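Local atomic coordinates of predicted phosphatase, HAD family (Clostridium acetobutylicum, PDB entry 3MC1), a protein that is predicted to act as a phosphatase of the haloacid dehalogenase (HAD) superfamily, although its substrate is not established. Residues S25-Y28 / S29-F33. Sequence-based numbering, arbitrary orientation.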
loop_
_atom_site.group_PDB
_atom_site.type_symbol
_atom_site.label_atom_id
_atom_site.label_comp_id
_atom_site.label_asym_id
_atom_site.label_seq_id
_atom_site.Cartn_x
_atom_site.Cartn_y
_atom_site.Cartn_z
ATOM N N SER A 25 -4.245 14.952 4.973
ATOM C CA SER A 25 -3.607 14.749 6.271
ATOM C C SER A 25 -2.182 15.311 6.234
ATOM O O SER A 25 -1.698 15.877 7.214
ATOM C CB SER A 25 -3.574 13.255 6.637
ATOM O OG SER A 25 -4.887 12.729 6.734
ATOM N N VAL A 26 -1.510 15.147 5.101
ATOM C CA VAL A 26 -0.156 15.665 4.951
ATOM C C VAL A 26 -0.207 17.198 4.938
ATOM O O VAL A 26 0.597 17.852 5.597
ATOM C CB VAL A 26 0.486 15.163 3.641
ATOM C CG1 VAL A 26 1.891 15.751 3.478
ATOM C CG2 VAL A 26 0.534 13.639 3.655
ATOM N N LYS A 27 -1.156 17.763 4.193
ATOM C CA LYS A 27 -1.292 19.215 4.123
ATOM C C LYS A 27 -1.583 19.771 5.510
ATOM O O LYS A 27 -1.043 20.812 5.896
ATOM C CB LYS A 27 -2.414 19.620 3.163
ATOM C CG LYS A 27 -2.634 21.127 3.107
ATOM C CD LYS A 27 -3.948 21.479 2.426
ATOM C CE LYS A 27 -3.757 21.881 0.973
ATOM N NZ LYS A 27 -3.152 23.243 0.849
ATOM N N TYR A 28 -2.439 19.076 6.256
ATOM C CA TYR A 28 -2.784 19.502 7.610
ATOM C C TYR A 28 -1.531 19.514 8.479
ATOM O O TYR A 28 -1.330 20.421 9.289
ATOM C CB TYR A 28 -3.806 18.553 8.241
ATOM C CG TYR A 28 -3.964 18.782 9.724
ATOM C CD1 TYR A 28 -4.721 19.850 10.206
ATOM C CD2 TYR A 28 -3.311 17.967 10.651
ATOM C CE1 TYR A 28 -4.821 20.108 11.571
ATOM C CE2 TYR A 28 -3.404 18.214 12.023
ATOM C CZ TYR A 28 -4.161 19.291 12.472
ATOM O OH TYR A 28 -4.245 19.567 13.818
ATOM N N SER A 29 -0.702 18.486 8.312
ATOM C CA SER A 29 0.536 18.360 9.074
ATOM C C SER A 29 1.574 19.415 8.686
ATOM O O SER A 29 2.171 20.056 9.552
ATOM C CB SER A 29 1.138 16.968 8.867
ATOM O OG SER A 29 2.379 16.853 9.538
ATOM N N LEU A 30 1.784 19.585 7.386
ATOM C CA LEU A 30 2.763 20.546 6.891
ATOM C C LEU A 30 2.398 21.976 7.274
ATOM O O LEU A 30 3.275 22.772 7.614
ATOM C CB LEU A 30 2.892 20.437 5.370
ATOM C CG LEU A 30 3.452 19.119 4.827
ATOM C CD1 LEU A 30 3.373 19.123 3.311
ATOM C CD2 LEU A 30 4.891 18.933 5.289
ATOM N N ASN A 31 1.108 22.292 7.214
ATOM C CA ASN A 31 0.628 23.628 7.560
ATOM C C ASN A 31 0.953 23.978 9.008
ATOM O O ASN A 31 1.040 25.154 9.359
ATOM C CB ASN A 31 -0.881 23.729 7.326
ATOM C CG ASN A 31 -1.236 23.800 5.852
ATOM O OD1 ASN A 31 -0.372 23.645 4.986
ATOM N ND2 ASN A 31 -2.510 24.030 5.559
ATOM N N LYS A 32 1.125 22.956 9.844
ATOM C CA LYS A 32 1.471 23.162 11.245
ATOM C C LYS A 32 2.931 23.604 11.339
ATOM O O LYS A 32 3.380 24.089 12.372
ATOM C CB LYS A 32 1.288 21.867 12.043
ATOM C CG LYS A 32 -0.149 21.437 12.234
ATOM C CD LYS A 32 -0.937 22.518 12.952
ATOM C CE LYS A 32 -2.255 21.982 13.454
ATOM N NZ LYS A 32 -2.010 20.899 14.440
ATOM N N PHE A 33 3.668 23.412 10.251
ATOM C CA PHE A 33 5.073 23.794 10.195
ATOM C C PHE A 33 5.163 25.054 9.348
ATOM O O PHE A 33 6.246 25.464 8.917
ATOM C CB PHE A 33 5.898 22.669 9.566
ATOM C CG PHE A 33 5.972 21.430 10.413
ATOM C CD1 PHE A 33 6.776 21.393 11.544
ATOM C CD2 PHE A 33 5.223 20.303 10.089
ATOM C CE1 PHE A 33 6.832 20.248 12.343
ATOM C CE2 PHE A 33 5.274 19.159 10.882
ATOM C CZ PHE A 33 6.079 19.131 12.010
#
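Tyr28 and Lys32 meet one turn apart near the C-terminal end of helix 19-31. Lys32 NZ donates a hydrogen bond to Tyr28 OH over 2.7 Å. The lysine chain crosses the phenol end of the ring at a slant, and its CE lies 3.4 Å from Tyr28 CZ. Bends at chi2 (-59°) and chi4 (62°) fold Lys32 back toward the hydroxyl. Its ammonium also makes a cation-pi contact with Tyr72 of helix 63-81.

Val26 and Leu30 run side by side on another part of the helix surface. Val26 CG1 touches Leu30 CD1 at 3.7 Å. CG1 sits anti to its own backbone N (chi1 178°), which places it beside the carbonyl carbon and close to the leucine one turn on. Phe55 of helix 51-59 packs against both side chains.

Backbone hydrogen bonds set this i to i+4 spacing. Leu30 N donates to Val26 O at 2.8 Å; Asn31 N to Lys27 O and Ser29 N to Ser25 O repeat the pattern. Ser29 OG bonds to Ala69 O, which ties the helix to helix 63-81. Lys27 NZ is hydrogen-bonded to Val37 O, beyond the helix.

These helices lie between strands 6-9 and 104-109, consistent with a HAD helical cap. The Val26 side chain is about 14 Å from the bound sodium ion, remote from the metal site. The Lys32 ammonium is probably steadied by the Tyr28 hydroxyl and the Tyr72 ring.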